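Local coordinates for putative immunoglobulin-blocking virulence protein (Mycoplasma mycoides subsp. capri, PDB 7ADK) that probably binds host immunoglobulin and interferes with its normal action, and is found here in an assembly with a lipoprotein chain, at residues R362-I367 / K544-I549; G395-K400 / V418-V423; R430-L435 / K464-A469; S448-N453 / Q476-F481. One frame throughout, in Å; residues are numbered along the deposited sequence.

Contact 1: R362-I367 / K544-I549; sequences RSSDRI and KITTRI
Ser364, in the first turn of helix 364-369, meets Thr546 where the chain runs into the short strand 547-548, and the two bury most of the surface of this small contact. Ser364 OG accepts a hydrogen bond from the backbone N of Thr546 at 2.9 Å, with a nearly straight N-H...O angle of 162°. OG stands anti to its own backbone N (chi1 173°), which carries it outward from the helix to the passing chain. The same oxygen also lies 3.5 Å from Ile545 CA, and Ile545 CG2 approaches Ser364 CB at 4.0 Å. One turn along, Ile367 supplies the apolar half: its CG2 touches Thr546 CG2 at 3.5 Å, and its CD1 comes within 3.7 Å of Thr546 O. Thr546 divides its branches, since CG2 lies anti to the backbone N and faces Ile367, while OG1 is hydrogen-bonded to Ser507 OG. Phe480, on strand 473-481, packs against both Ile367 and Thr546 and so ties the pair to that strand of the sheet. The helix itself opens with Ser363 at the N-cap, where its OG receives a weak bond from Asp365 N. The arrangement is that of a helix start with a serine N-cap, packed on side chains of strands 473-481 and 502-506 of the mixed sheet and bonded to the chain entering strand 547-548, which runs antiparallel to 502-506.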
loop_
_atom_site.group_PDB
_atom_site.type_symbol
_atom_site.label_atom_id
_atom_site.label_comp_id
_atom_site.label_asym_id
_atom_site.label_seq_id
_atom_site.Cartn_x
_atom_site.Cartn_y
_atom_site.Cartn_z
ATOM N N ARG A 362 -20.327 -3.272 22.690
ATOM C CA ARG A 362 -19.724 -4.605 22.791
ATOM C C ARG A 362 -18.262 -4.605 22.353
ATOM O O ARG A 362 -17.888 -3.907 21.418
ATOM C CB ARG A 362 -20.531 -5.617 21.983
ATOM C CG ARG A 362 -21.991 -5.705 22.439
ATOM C CD ARG A 362 -22.692 -6.891 21.800
ATOM N NE ARG A 362 -22.570 -6.891 20.340
ATOM C CZ ARG A 362 -22.416 -7.938 19.568
ATOM N NH1 ARG A 362 -22.380 -7.794 18.295
ATOM N NH2 ARG A 362 -22.273 -9.144 20.007
ATOM N N SER A 363 -17.445 -5.412 23.024
ATOM C CA SER A 363 -16.035 -5.647 22.681
ATOM C C SER A 363 -15.889 -6.335 21.328
ATOM O O SER A 363 -16.772 -7.081 20.929
ATOM C CB SER A 363 -15.393 -6.507 23.768
ATOM O OG SER A 363 -14.092 -6.924 23.426
ATOM N N SER A 364 -14.749 -6.186 20.660
ATOM C CA SER A 364 -14.418 -6.901 19.423
ATOM C C SER A 364 -14.525 -8.429 19.541
ATOM O O SER A 364 -14.977 -9.076 18.603
ATOM C CB SER A 364 -13.009 -6.501 18.995
ATOM O OG SER A 364 -12.548 -7.250 17.899
ATOM N N ASP A 365 -14.158 -9.025 20.682
ATOM C CA ASP A 365 -14.309 -10.467 20.948
ATOM C C ASP A 365 -15.778 -10.877 21.120
ATOM O O ASP A 365 -16.183 -11.929 20.628
ATOM C CB ASP A 365 -13.491 -10.891 22.179
ATOM C CG ASP A 365 -11.989 -11.125 21.941
ATOM O OD1 ASP A 365 -11.474 -10.881 20.828
ATOM O OD2 ASP A 365 -11.300 -11.577 22.888
ATOM N N ARG A 366 -16.605 -10.034 21.752
ATOM C CA ARG A 366 -18.062 -10.218 21.833
ATOM C C ARG A 366 -18.710 -10.133 20.459
ATOM O O ARG A 366 -19.577 -10.938 20.142
ATOM C CB ARG A 366 -18.734 -9.203 22.768
ATOM C CG ARG A 366 -18.671 -9.534 24.263
ATOM C CD ARG A 366 -19.885 -8.914 24.964
ATOM N NE ARG A 366 -19.938 -9.148 26.412
ATOM C CZ ARG A 366 -20.447 -10.179 27.048
ATOM N NH1 ARG A 366 -20.584 -10.141 28.330
ATOM N NH2 ARG A 366 -20.827 -11.261 26.447
ATOM N N ILE A 367 -18.302 -9.163 19.645
ATOM C CA ILE A 367 -18.814 -8.984 18.288
ATOM C C ILE A 367 -18.405 -10.164 17.406
ATOM O O ILE A 367 -19.254 -10.717 16.726
ATOM C CB ILE A 367 -18.375 -7.642 17.672
ATOM C CG1 ILE A 367 -18.867 -6.417 18.455
ATOM C CG2 ILE A 367 -18.917 -7.528 16.243
ATOM C CD1 ILE A 367 -18.047 -5.172 18.131
ATOM N N LYS A 544 -6.684 -8.519 14.448
ATOM C CA LYS A 544 -7.995 -8.263 13.841
ATOM C C LYS A 544 -8.927 -7.708 14.914
ATOM O O LYS A 544 -9.169 -8.369 15.918
ATOM C CB LYS A 544 -8.556 -9.536 13.166
ATOM C CG LYS A 544 -7.642 -10.194 12.112
ATOM C CD LYS A 544 -7.287 -9.346 10.873
ATOM C CE LYS A 544 -8.428 -9.281 9.855
ATOM N NZ LYS A 544 -8.185 -8.318 8.771
ATOM N N ILE A 545 -9.454 -6.514 14.693
ATOM C CA ILE A 545 -10.442 -5.848 15.545
ATOM C C ILE A 545 -11.709 -5.625 14.726
ATOM O O ILE A 545 -11.625 -5.210 13.576
ATOM C CB ILE A 545 -9.878 -4.526 16.125
ATOM C CG1 ILE A 545 -8.620 -4.728 16.990
ATOM C CG2 ILE A 545 -10.924 -3.732 16.915
ATOM C CD1 ILE A 545 -8.809 -5.548 18.264
ATOM N N THR A 546 -12.872 -5.892 15.301
ATOM C CA THR A 546 -14.165 -5.785 14.625
ATOM C C THR A 546 -14.953 -4.579 15.114
ATOM O O THR A 546 -14.999 -4.295 16.306
ATOM C CB THR A 546 -14.950 -7.090 14.765
ATOM O OG1 THR A 546 -14.185 -8.156 14.238
ATOM C CG2 THR A 546 -16.251 -7.096 13.975
ATOM N N THR A 547 -15.567 -3.839 14.201
ATOM C CA THR A 547 -16.278 -2.587 14.492
ATOM C C THR A 547 -17.370 -2.315 13.461
ATOM O O THR A 547 -17.309 -2.825 12.344
ATOM C CB THR A 547 -15.267 -1.430 14.575
ATOM O OG1 THR A 547 -15.879 -0.196 14.838
ATOM C CG2 THR A 547 -14.452 -1.249 13.320
ATOM N N ARG A 548 -18.364 -1.493 13.794
ATOM C CA ARG A 548 -19.294 -0.950 12.798
ATOM C C ARG A 548 -18.587 -0.012 11.817
ATOM O O ARG A 548 -17.692 0.738 12.209
ATOM C CB ARG A 548 -20.533 -0.347 13.473
ATOM C CG ARG A 548 -20.353 0.933 14.297
ATOM C CD ARG A 548 -20.270 2.239 13.505
ATOM N NE ARG A 548 -20.510 3.385 14.381
ATOM C CZ ARG A 548 -20.313 4.655 14.119
ATOM N NH1 ARG A 548 -19.908 5.070 12.966
ATOM N NH2 ARG A 548 -20.498 5.538 15.042
ATOM N N ILE A 549 -18.998 -0.031 10.553
ATOM C CA ILE A 549 -18.426 0.835 9.512
ATOM C C ILE A 549 -18.864 2.290 9.722
ATOM O O ILE A 549 -20.019 2.562 10.047
ATOM C CB ILE A 549 -18.763 0.326 8.097
ATOM C CG1 ILE A 549 -18.189 -1.061 7.801
ATOM C CG2 ILE A 549 -18.252 1.259 7.008
ATOM C CD1 ILE A 549 -19.042 -1.851 6.823
#

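Contact 2: G395-K400 / V418-V423; sequences GIRFSK and VLDLDV
Arg397 pairs with Asp420 and Ser399 with Val418 as hydrogen-bonded pairs of an antiparallel ladder, the two strand axes running 4.7 Å apart at 155°. Phe398 with Leu419, between them, and Ile396 with Leu421, beyond Arg397, are the non-hydrogen-bonded pairs, and Asp422 N to Gly395 O (3.0 Å) adds a bond at the end. A salt bridge joins Arg397 NH2 to the anti lone pair of Asp420 OD2 at 2.8 Å. The arginine chain bends at chi3 (64°), which places NE, and the guanidinium and carboxylate planes stand 77° apart. Strands 396-403 and 415-422 form a beta hairpin within the mixed sheet, and Arg397 NH1 extends the charge pairing to Asp379 on the next strand. The face bearing Ile396, Phe398, Leu419 and Leu421 is apolar and is covered by helix 426-442. There Leu419 CD1 sits over the Phe398 ring in a CH-pi contact, 3.9 Å from the centroid, while Ile396 and Leu421 lie side by side, pointing the same way, with CG1 3.9 Å from CD2.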
loop_
_atom_site.group_PDB
_atom_site.type_symbol
_atom_site.label_atom_id
_atom_site.label_comp_id
_atom_site.label_asym_id
_atom_site.label_seq_id
_atom_site.Cartn_x
_atom_site.Cartn_y
_atom_site.Cartn_z
ATOM N N GLY A 395 -18.077 -24.864 7.059
ATOM C CA GLY A 395 -18.217 -23.423 7.307
ATOM C C GLY A 395 -19.643 -22.932 7.567
ATOM O O GLY A 395 -19.909 -21.734 7.524
ATOM N N ILE A 396 -20.561 -23.870 7.793
ATOM C CA ILE A 396 -21.951 -23.673 8.210
ATOM C C ILE A 396 -22.014 -24.014 9.702
ATOM O O ILE A 396 -21.548 -25.080 10.088
ATOM C CB ILE A 396 -22.875 -24.602 7.381
ATOM C CG1 ILE A 396 -22.950 -24.210 5.897
ATOM C CG2 ILE A 396 -24.295 -24.668 7.947
ATOM C CD1 ILE A 396 -23.286 -25.349 4.966
ATOM N N ARG A 397 -22.589 -23.152 10.544
ATOM C CA ARG A 397 -22.836 -23.398 11.978
ATOM C C ARG A 397 -24.216 -22.931 12.429
ATOM O O ARG A 397 -24.700 -21.906 11.963
ATOM C CB ARG A 397 -21.781 -22.704 12.833
ATOM C CG ARG A 397 -20.478 -23.474 12.995
ATOM C CD ARG A 397 -19.570 -22.755 13.990
ATOM N NE ARG A 397 -20.173 -22.730 15.332
ATOM C CZ ARG A 397 -20.568 -21.693 16.042
ATOM N NH1 ARG A 397 -21.146 -21.926 17.173
ATOM N NH2 ARG A 397 -20.436 -20.458 15.670
ATOM N N PHE A 398 -24.810 -23.626 13.393
ATOM C CA PHE A 398 -26.011 -23.194 14.107
ATOM C C PHE A 398 -25.707 -23.067 15.603
ATOM O O PHE A 398 -25.172 -23.989 16.215
ATOM C CB PHE A 398 -27.172 -24.163 13.870
ATOM C CG PHE A 398 -27.712 -24.232 12.457
ATOM C CD1 PHE A 398 -27.018 -24.942 11.467
ATOM C CD2 PHE A 398 -28.934 -23.615 12.136
ATOM C CE1 PHE A 398 -27.544 -25.032 10.167
ATOM C CE2 PHE A 398 -29.467 -23.724 10.844
ATOM C CZ PHE A 398 -28.771 -24.437 9.860
ATOM N N SER A 399 -26.078 -21.952 16.220
ATOM C CA SER A 399 -25.940 -21.735 17.659
ATOM C C SER A 399 -27.227 -21.190 18.257
ATOM O O SER A 399 -27.985 -20.490 17.608
ATOM C CB SER A 399 -24.723 -20.875 17.984
ATOM O OG SER A 399 -24.752 -19.620 17.436
ATOM N N LYS A 400 -27.492 -21.534 19.509
ATOM C CA LYS A 400 -28.656 -21.114 20.291
ATOM C C LYS A 400 -28.208 -20.041 21.278
ATOM O O LYS A 400 -27.240 -20.249 21.995
ATOM C CB LYS A 400 -29.222 -22.356 21.001
ATOM C CG LYS A 400 -30.556 -22.139 21.734
ATOM C CD LYS A 400 -31.799 -22.049 20.839
ATOM C CE LYS A 400 -32.087 -23.332 20.046
ATOM N NZ LYS A 400 -32.415 -24.482 20.903
ATOM N N VAL A 418 -29.497 -19.038 15.752
ATOM C CA VAL A 418 -28.598 -18.181 14.982
ATOM C C VAL A 418 -27.863 -19.026 13.951
ATOM O O VAL A 418 -27.313 -20.065 14.301
ATOM C CB VAL A 418 -27.624 -17.443 15.921
ATOM C CG1 VAL A 418 -26.641 -16.550 15.161
ATOM C CG2 VAL A 418 -28.396 -16.612 16.951
ATOM N N LEU A 419 -27.858 -18.601 12.688
ATOM C CA LEU A 419 -27.155 -19.248 11.588
ATOM C C LEU A 419 -25.907 -18.436 11.220
ATOM O O LEU A 419 -26.008 -17.264 10.866
ATOM C CB LEU A 419 -28.149 -19.423 10.432
ATOM C CG LEU A 419 -27.583 -19.982 9.120
ATOM C CD1 LEU A 419 -26.754 -21.242 9.320
ATOM C CD2 LEU A 419 -28.710 -20.327 8.180
ATOM N N ASP A 420 -24.747 -19.088 11.286
ATOM C CA ASP A 420 -23.398 -18.596 10.990
ATOM C C ASP A 420 -22.934 -19.216 9.662
ATOM O O ASP A 420 -22.821 -20.436 9.533
ATOM C CB ASP A 420 -22.524 -18.928 12.222
ATOM C CG ASP A 420 -20.989 -18.976 12.085
ATOM O OD1 ASP A 420 -20.425 -18.625 11.029
ATOM O OD2 ASP A 420 -20.325 -19.345 13.081
ATOM N N LEU A 421 -22.713 -18.380 8.640
ATOM C CA LEU A 421 -22.216 -18.756 7.311
ATOM C C LEU A 421 -20.882 -18.055 7.030
ATOM O O LEU A 421 -20.855 -16.867 6.701
ATOM C CB LEU A 421 -23.259 -18.379 6.241
ATOM C CG LEU A 421 -24.479 -19.307 6.192
ATOM C CD1 LEU A 421 -25.652 -18.630 5.502
ATOM C CD2 LEU A 421 -24.168 -20.579 5.424
ATOM N N ASP A 422 -19.776 -18.792 7.113
ATOM C CA ASP A 422 -18.454 -18.301 6.722
ATOM C C ASP A 422 -18.271 -18.421 5.209
ATOM O O ASP A 422 -17.782 -19.426 4.701
ATOM C CB ASP A 422 -17.347 -19.038 7.484
ATOM C CG ASP A 422 -15.942 -18.595 7.053
ATOM O OD1 ASP A 422 -15.788 -17.528 6.409
ATOM O OD2 ASP A 422 -14.970 -19.317 7.358
ATOM N N VAL A 423 -18.652 -17.391 4.461
ATOM C CA VAL A 423 -18.631 -17.407 2.989
ATOM C C VAL A 423 -17.237 -17.202 2.393
ATOM O O VAL A 423 -17.092 -17.163 1.174
ATOM C CB VAL A 423 -19.696 -16.473 2.388
ATOM C CG1 VAL A 423 -21.088 -17.043 2.658
ATOM C CG2 VAL A 423 -19.628 -15.046 2.934
#

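Contact 3: R430-L435 / K464-A469; sequences RRSKEL and KDILGA
Lys433 and Ser432 of helix 426-442 meet Ile466, Asp465 and Ala469 on and just after the short helix 464-467. The apolar part is made by the methylenes of Lys433 against Ala469 and Ile466. Lys433 CG lies 3.8 Å from Ala469 CB, and Lys433 CB approaches Ile466 CG1 more loosely, at 4.4 Å. The lysine leaves its helix with CG anti to the backbone N (chi1 -165°) and remains extended as far as CE, so that its methylenes pass alongside the neighbouring turn before the chain bends at chi4.

A second kind of contact sets carbons against oxygens. Lys433 CD and CE run past the backbone oxygen of Asp465, CD at 3.5 Å from Asp465 O, in van der Waals contact. Ser432 OG abuts the end of Ile466, 3.4 Å from CD1 and 3.7 Å from CG1. Its polar need is met within its own helix, where it is hydrogen-bonded to the backbone oxygen of Tyr429.

Ile466 also packs on Tyr429 and Ile436 of helix 426-442, and Ala469 O accepts a hydrogen bond from Gln440 NE2 farther along that helix. Helix 426-442 links strands 415-422 and 448-454, and helix 464-467 links strands 448-454 and 473-481, so the contact joins consecutive crossover helices lying beside each other on one face of the sheet.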
loop_
_atom_site.group_PDB
_atom_site.type_symbol
_atom_site.label_atom_id
_atom_site.label_comp_id
_atom_site.label_asym_id
_atom_site.label_seq_id
_atom_site.Cartn_x
_atom_site.Cartn_y
_atom_site.Cartn_z
ATOM N N ARG A 430 -21.425 -21.968 -1.829
ATOM C CA ARG A 430 -22.205 -22.835 -2.732
ATOM C C ARG A 430 -23.574 -23.201 -2.157
ATOM O O ARG A 430 -24.577 -23.143 -2.864
ATOM C CB ARG A 430 -21.372 -24.099 -3.014
ATOM C CG ARG A 430 -22.103 -25.224 -3.753
ATOM C CD ARG A 430 -21.239 -26.487 -3.804
ATOM N NE ARG A 430 -22.034 -27.651 -4.237
ATOM C CZ ARG A 430 -22.410 -28.697 -3.526
ATOM N NH1 ARG A 430 -22.040 -28.910 -2.304
ATOM N NH2 ARG A 430 -23.201 -29.577 -4.047
ATOM N N ARG A 431 -23.625 -23.580 -0.878
ATOM C CA ARG A 431 -24.837 -24.079 -0.223
ATOM C C ARG A 431 -25.670 -23.024 0.489
ATOM O O ARG A 431 -26.829 -23.299 0.755
ATOM C CB ARG A 431 -24.486 -25.225 0.723
ATOM C CG ARG A 431 -23.979 -26.436 -0.068
ATOM C CD ARG A 431 -23.986 -27.710 0.764
ATOM N NE ARG A 431 -25.337 -28.099 1.184
ATOM C CZ ARG A 431 -25.630 -28.954 2.132
ATOM N NH1 ARG A 431 -24.712 -29.599 2.762
ATOM N NH2 ARG A 431 -26.856 -29.172 2.451
ATOM N N SER A 432 -25.150 -21.836 0.771
ATOM C CA SER A 432 -25.857 -20.800 1.534
ATOM C C SER A 432 -27.270 -20.545 1.021
ATOM O O SER A 432 -28.210 -20.624 1.800
ATOM C CB SER A 432 -25.080 -19.481 1.560
ATOM O OG SER A 432 -24.753 -19.018 0.265
ATOM N N LYS A 433 -27.468 -20.296 -0.279
ATOM C CA LYS A 433 -28.807 -20.087 -0.853
ATOM C C LYS A 433 -29.707 -21.318 -0.724
ATOM O O LYS A 433 -30.897 -21.176 -0.459
ATOM C CB LYS A 433 -28.691 -19.656 -2.326
ATOM C CG LYS A 433 -30.018 -19.076 -2.835
ATOM C CD LYS A 433 -29.957 -18.676 -4.308
ATOM C CE LYS A 433 -31.251 -18.022 -4.793
ATOM N NZ LYS A 433 -32.398 -18.958 -4.836
ATOM N N GLU A 434 -29.156 -22.517 -0.888
ATOM C CA GLU A 434 -29.908 -23.768 -0.777
ATOM C C GLU A 434 -30.349 -24.016 0.667
ATOM O O GLU A 434 -31.506 -24.326 0.923
ATOM C CB GLU A 434 -29.071 -24.954 -1.283
ATOM C CG GLU A 434 -28.453 -24.775 -2.674
ATOM C CD GLU A 434 -29.426 -24.443 -3.789
ATOM O OE1 GLU A 434 -30.615 -24.825 -3.730
ATOM O OE2 GLU A 434 -28.988 -23.807 -4.755
ATOM N N LEU A 435 -29.451 -23.800 1.626
ATOM C CA LEU A 435 -29.689 -23.968 3.050
ATOM C C LEU A 435 -30.677 -22.930 3.586
ATOM O O LEU A 435 -31.608 -23.297 4.291
ATOM C CB LEU A 435 -28.330 -23.914 3.762
ATOM C CG LEU A 435 -28.385 -24.281 5.247
ATOM C CD1 LEU A 435 -28.681 -25.755 5.455
ATOM C CD2 LEU A 435 -27.047 -23.988 5.887
ATOM N N LYS A 464 -26.491 -10.641 -4.025
ATOM C CA LYS A 464 -27.899 -10.282 -4.292
ATOM C C LYS A 464 -28.819 -11.508 -4.385
ATOM O O LYS A 464 -29.955 -11.442 -3.931
ATOM C CB LYS A 464 -28.029 -9.387 -5.548
ATOM C CG LYS A 464 -27.450 -7.970 -5.401
ATOM C CD LYS A 464 -27.776 -7.052 -6.590
ATOM C CE LYS A 464 -27.215 -5.629 -6.422
ATOM N NZ LYS A 464 -27.533 -4.728 -7.557
ATOM N N ASP A 465 -28.323 -12.649 -4.864
ATOM C CA ASP A 465 -29.063 -13.917 -4.929
ATOM C C ASP A 465 -29.232 -14.617 -3.564
ATOM O O ASP A 465 -30.205 -15.335 -3.352
ATOM C CB ASP A 465 -28.372 -14.858 -5.922
ATOM C CG ASP A 465 -28.254 -14.312 -7.347
ATOM O OD1 ASP A 465 -28.981 -13.363 -7.726
ATOM O OD2 ASP A 465 -27.433 -14.850 -8.121
ATOM N N ILE A 466 -28.304 -14.398 -2.635
ATOM C CA ILE A 466 -28.301 -14.969 -1.280
ATOM C C ILE A 466 -29.122 -14.098 -0.326
ATOM O O ILE A 466 -30.033 -14.587 0.338
ATOM C CB ILE A 466 -26.844 -15.155 -0.786
ATOM C CG1 ILE A 466 -26.083 -16.177 -1.652
ATOM C CG2 ILE A 466 -26.813 -15.611 0.676
ATOM C CD1 ILE A 466 -24.575 -16.091 -1.529
ATOM N N LEU A 467 -28.829 -12.799 -0.274
ATOM C CA LEU A 467 -29.590 -11.837 0.522
ATOM C C LEU A 467 -31.053 -11.761 0.071
ATOM O O LEU A 467 -31.935 -11.655 0.911
ATOM C CB LEU A 467 -28.894 -10.465 0.462
ATOM C CG LEU A 467 -27.964 -10.116 1.640
ATOM C CD1 LEU A 467 -27.027 -11.241 2.060
ATOM C CD2 LEU A 467 -27.106 -8.920 1.263
ATOM N N GLY A 468 -31.332 -11.903 -1.225
ATOM C CA GLY A 468 -32.689 -12.004 -1.763
ATOM C C GLY A 468 -33.427 -13.311 -1.454
ATOM O O GLY A 468 -34.642 -13.356 -1.609
ATOM N N ALA A 469 -32.727 -14.375 -1.054
ATOM C CA ALA A 469 -33.326 -15.648 -0.645
ATOM C C ALA A 469 -33.742 -15.692 0.831
ATOM O O ALA A 469 -34.563 -16.524 1.210
ATOM C CB ALA A 469 -32.335 -16.763 -0.946
#

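Contact 4: S448-N453 / Q476-F481; sequences SYRIKN and QLELFF
Ser448 and Gln476 open a parallel strand pair, 448-454 with 473-481, that belongs to a beta-alpha-beta unit whose connection contains helix 464-467. Ser448 OG accepts from Gln476 NE2 at 2.9 Å, in the plane of the amide. Tyr449 takes up the alternating backbone ladder, its N donating to Gln476 O and its O accepting from Glu478 N, while its CB touches Leu477 CD1. Arg450 lies side by side with Glu478 and grips it with two nitrogens, NE (2.7 Å) and NH1 (2.8 Å), both on OE1. The oxygen is in the guanidinium plane, yet the carboxylate is turned 81° from it. Arg450 NH1 also comes 3.3 Å from Phe480 CZ, guanidinium and ring planes 85° apart. Glu478 OE2 is hydrogen-bonded to Tyr372 OH and Arg450 NH2 to Ala368 O, probably helping to settle these buried charges. Ile451 continues the ladder, to Glu478 O and Phe480 N, and on the face opposite Arg450 its CG1 packs on Leu479 CD2 at 3.8 Å. Lys452 lies alongside Phe480, CG to CD1 at 3.8 Å, and bends at chi3 and chi4; NZ completes a cation-pi contact 4.9 Å from the ring centroid, 2° off the ring normal.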
loop_
_atom_site.group_PDB
_atom_site.type_symbol
_atom_site.label_atom_id
_atom_site.label_comp_id
_atom_site.label_asym_id
_atom_site.label_seq_id
_atom_site.Cartn_x
_atom_site.Cartn_y
_atom_site.Cartn_z
ATOM N N SER A 448 -31.116 -14.696 14.036
ATOM C CA SER A 448 -29.998 -13.982 13.435
ATOM C C SER A 448 -29.369 -14.787 12.316
ATOM O O SER A 448 -28.915 -15.903 12.534
ATOM C CB SER A 448 -28.971 -13.646 14.507
ATOM O OG SER A 448 -27.793 -13.139 13.930
ATOM N N TYR A 449 -29.234 -14.186 11.152
ATOM C CA TYR A 449 -28.309 -14.645 10.123
ATOM C C TYR A 449 -27.016 -13.850 10.278
ATOM O O TYR A 449 -27.076 -12.629 10.380
ATOM C CB TYR A 449 -28.920 -14.444 8.741
ATOM C CG TYR A 449 -30.182 -15.220 8.476
ATOM C CD1 TYR A 449 -30.110 -16.541 8.013
ATOM C CD2 TYR A 449 -31.430 -14.619 8.701
ATOM C CE1 TYR A 449 -31.283 -17.266 7.768
ATOM C CE2 TYR A 449 -32.606 -15.345 8.469
ATOM C CZ TYR A 449 -32.531 -16.665 8.002
ATOM O OH TYR A 449 -33.671 -17.349 7.759
ATOM N N ARG A 450 -25.859 -14.521 10.308
ATOM C CA ARG A 450 -24.518 -13.912 10.327
ATOM C C ARG A 450 -23.756 -14.367 9.085
ATOM O O ARG A 450 -23.454 -15.548 8.965
ATOM C CB ARG A 450 -23.721 -14.299 11.590
ATOM C CG ARG A 450 -24.461 -14.224 12.935
ATOM C CD ARG A 450 -23.518 -14.622 14.081
ATOM N NE ARG A 450 -22.648 -13.504 14.430
ATOM C CZ ARG A 450 -21.417 -13.471 14.879
ATOM N NH1 ARG A 450 -20.966 -12.304 15.175
ATOM N NH2 ARG A 450 -20.654 -14.507 15.046
ATOM N N ILE A 451 -23.447 -13.456 8.166
ATOM C CA ILE A 451 -22.699 -13.751 6.945
ATOM C C ILE A 451 -21.286 -13.196 7.128
ATOM O O ILE A 451 -21.123 -11.983 7.220
ATOM C CB ILE A 451 -23.401 -13.166 5.702
ATOM C CG1 ILE A 451 -24.926 -13.397 5.610
ATOM C CG2 ILE A 451 -22.708 -13.671 4.437
ATOM C CD1 ILE A 451 -25.406 -14.838 5.537
ATOM N N LYS A 452 -20.272 -14.057 7.204
ATOM C CA LYS A 452 -18.905 -13.695 7.599
ATOM C C LYS A 452 -17.937 -13.749 6.434
ATOM O O LYS A 452 -18.017 -14.654 5.620
ATOM C CB LYS A 452 -18.400 -14.575 8.745
ATOM C CG LYS A 452 -19.140 -14.366 10.060
ATOM C CD LYS A 452 -18.739 -15.369 11.130
ATOM C CE LYS A 452 -17.318 -15.272 11.633
ATOM N NZ LYS A 452 -17.056 -14.162 12.496
ATOM N N ASN A 453 -16.994 -12.810 6.394
ATOM C CA ASN A 453 -15.932 -12.705 5.393
ATOM C C ASN A 453 -16.441 -12.439 3.969
ATOM O O ASN A 453 -15.916 -12.986 3.002
ATOM C CB ASN A 453 -14.978 -13.907 5.492
ATOM C CG ASN A 453 -14.361 -14.103 6.852
ATOM O OD1 ASN A 453 -13.794 -13.193 7.434
ATOM N ND2 ASN A 453 -14.452 -15.281 7.402
ATOM N N GLN A 476 -32.653 -10.211 12.970
ATOM C CA GLN A 476 -31.299 -9.661 12.861
ATOM C C GLN A 476 -30.572 -10.139 11.604
ATOM O O GLN A 476 -30.694 -11.295 11.203
ATOM C CB GLN A 476 -30.531 -9.992 14.146
ATOM C CG GLN A 476 -29.010 -9.945 14.079
ATOM C CD GLN A 476 -28.367 -9.960 15.461
ATOM O OE1 GLN A 476 -28.513 -9.065 16.266
ATOM N NE2 GLN A 476 -27.648 -10.987 15.807
ATOM N N LEU A 477 -29.771 -9.254 11.012
ATOM C CA LEU A 477 -28.801 -9.574 9.975
ATOM C C LEU A 477 -27.455 -8.951 10.339
ATOM O O LEU A 477 -27.362 -7.730 10.402
ATOM C CB LEU A 477 -29.347 -9.072 8.626
ATOM C CG LEU A 477 -28.474 -9.418 7.416
ATOM C CD1 LEU A 477 -28.435 -10.916 7.144
ATOM C CD2 LEU A 477 -29.012 -8.725 6.184
ATOM N N GLU A 478 -26.420 -9.757 10.560
ATOM C CA GLU A 478 -25.042 -9.285 10.707
ATOM C C GLU A 478 -24.272 -9.613 9.427
ATOM O O GLU A 478 -24.141 -10.778 9.052
ATOM C CB GLU A 478 -24.335 -9.902 11.930
ATOM C CG GLU A 478 -24.937 -9.530 13.293
ATOM C CD GLU A 478 -24.254 -10.174 14.518
ATOM O OE1 GLU A 478 -23.208 -10.834 14.376
ATOM O OE2 GLU A 478 -24.743 -10.017 15.656
ATOM N N LEU A 479 -23.746 -8.592 8.754
ATOM C CA LEU A 479 -22.907 -8.728 7.568
ATOM C C LEU A 479 -21.496 -8.273 7.922
ATOM O O LEU A 479 -21.318 -7.120 8.305
ATOM C CB LEU A 479 -23.480 -7.881 6.417
ATOM C CG LEU A 479 -24.930 -8.168 6.003
ATOM C CD1 LEU A 479 -25.350 -7.234 4.875
ATOM C CD2 LEU A 479 -25.137 -9.598 5.541
ATOM N N PHE A 480 -20.505 -9.154 7.797
ATOM C CA PHE A 480 -19.097 -8.829 8.014
ATOM C C PHE A 480 -18.367 -8.708 6.676
ATOM O O PHE A 480 -17.943 -9.709 6.093
ATOM C CB PHE A 480 -18.427 -9.855 8.927
ATOM C CG PHE A 480 -19.054 -10.009 10.291
ATOM C CD1 PHE A 480 -20.216 -10.782 10.473
ATOM C CD2 PHE A 480 -18.472 -9.354 11.385
ATOM C CE1 PHE A 480 -20.818 -10.863 11.735
ATOM C CE2 PHE A 480 -19.079 -9.433 12.644
ATOM C CZ PHE A 480 -20.254 -10.171 12.813
ATOM N N PHE A 481 -18.247 -7.483 6.175
ATOM C CA PHE A 481 -17.588 -7.173 4.915
ATOM C C PHE A 481 -16.070 -7.119 5.055
ATOM O O PHE A 481 -15.534 -6.630 6.045
ATOM C CB PHE A 481 -18.120 -5.853 4.378
ATOM C CG PHE A 481 -19.560 -5.884 3.928
ATOM C CD1 PHE A 481 -19.894 -6.415 2.674
ATOM C CD2 PHE A 481 -20.566 -5.344 4.738
ATOM C CE1 PHE A 481 -21.220 -6.390 2.223
ATOM C CE2 PHE A 481 -21.891 -5.325 4.291
ATOM C CZ PHE A 481 -22.218 -5.828 3.028
#

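From the N terminus, residues 362-367 open contact 1, which closes only at 544-549 and encloses the other three. Contact 2 comes first within it, a short hairpin closure complete by residue 423. Contact 3 then opens at 430-435 and contact 4 at 448-453; they close in the same order, at 464-469 and 476-481, so their segments alternate and the two loops cross. Strands 415-422 and 448-454 are neighbours, which joins contacts 2 and 4 into one sheet, while contact 3 pairs the helices covering it. Contact 1 meets contact 4 directly, its helix and loop reaching Arg450 and Phe480, whereas contacts 1 and 3 stay about 12 Å apart at their nearest atoms.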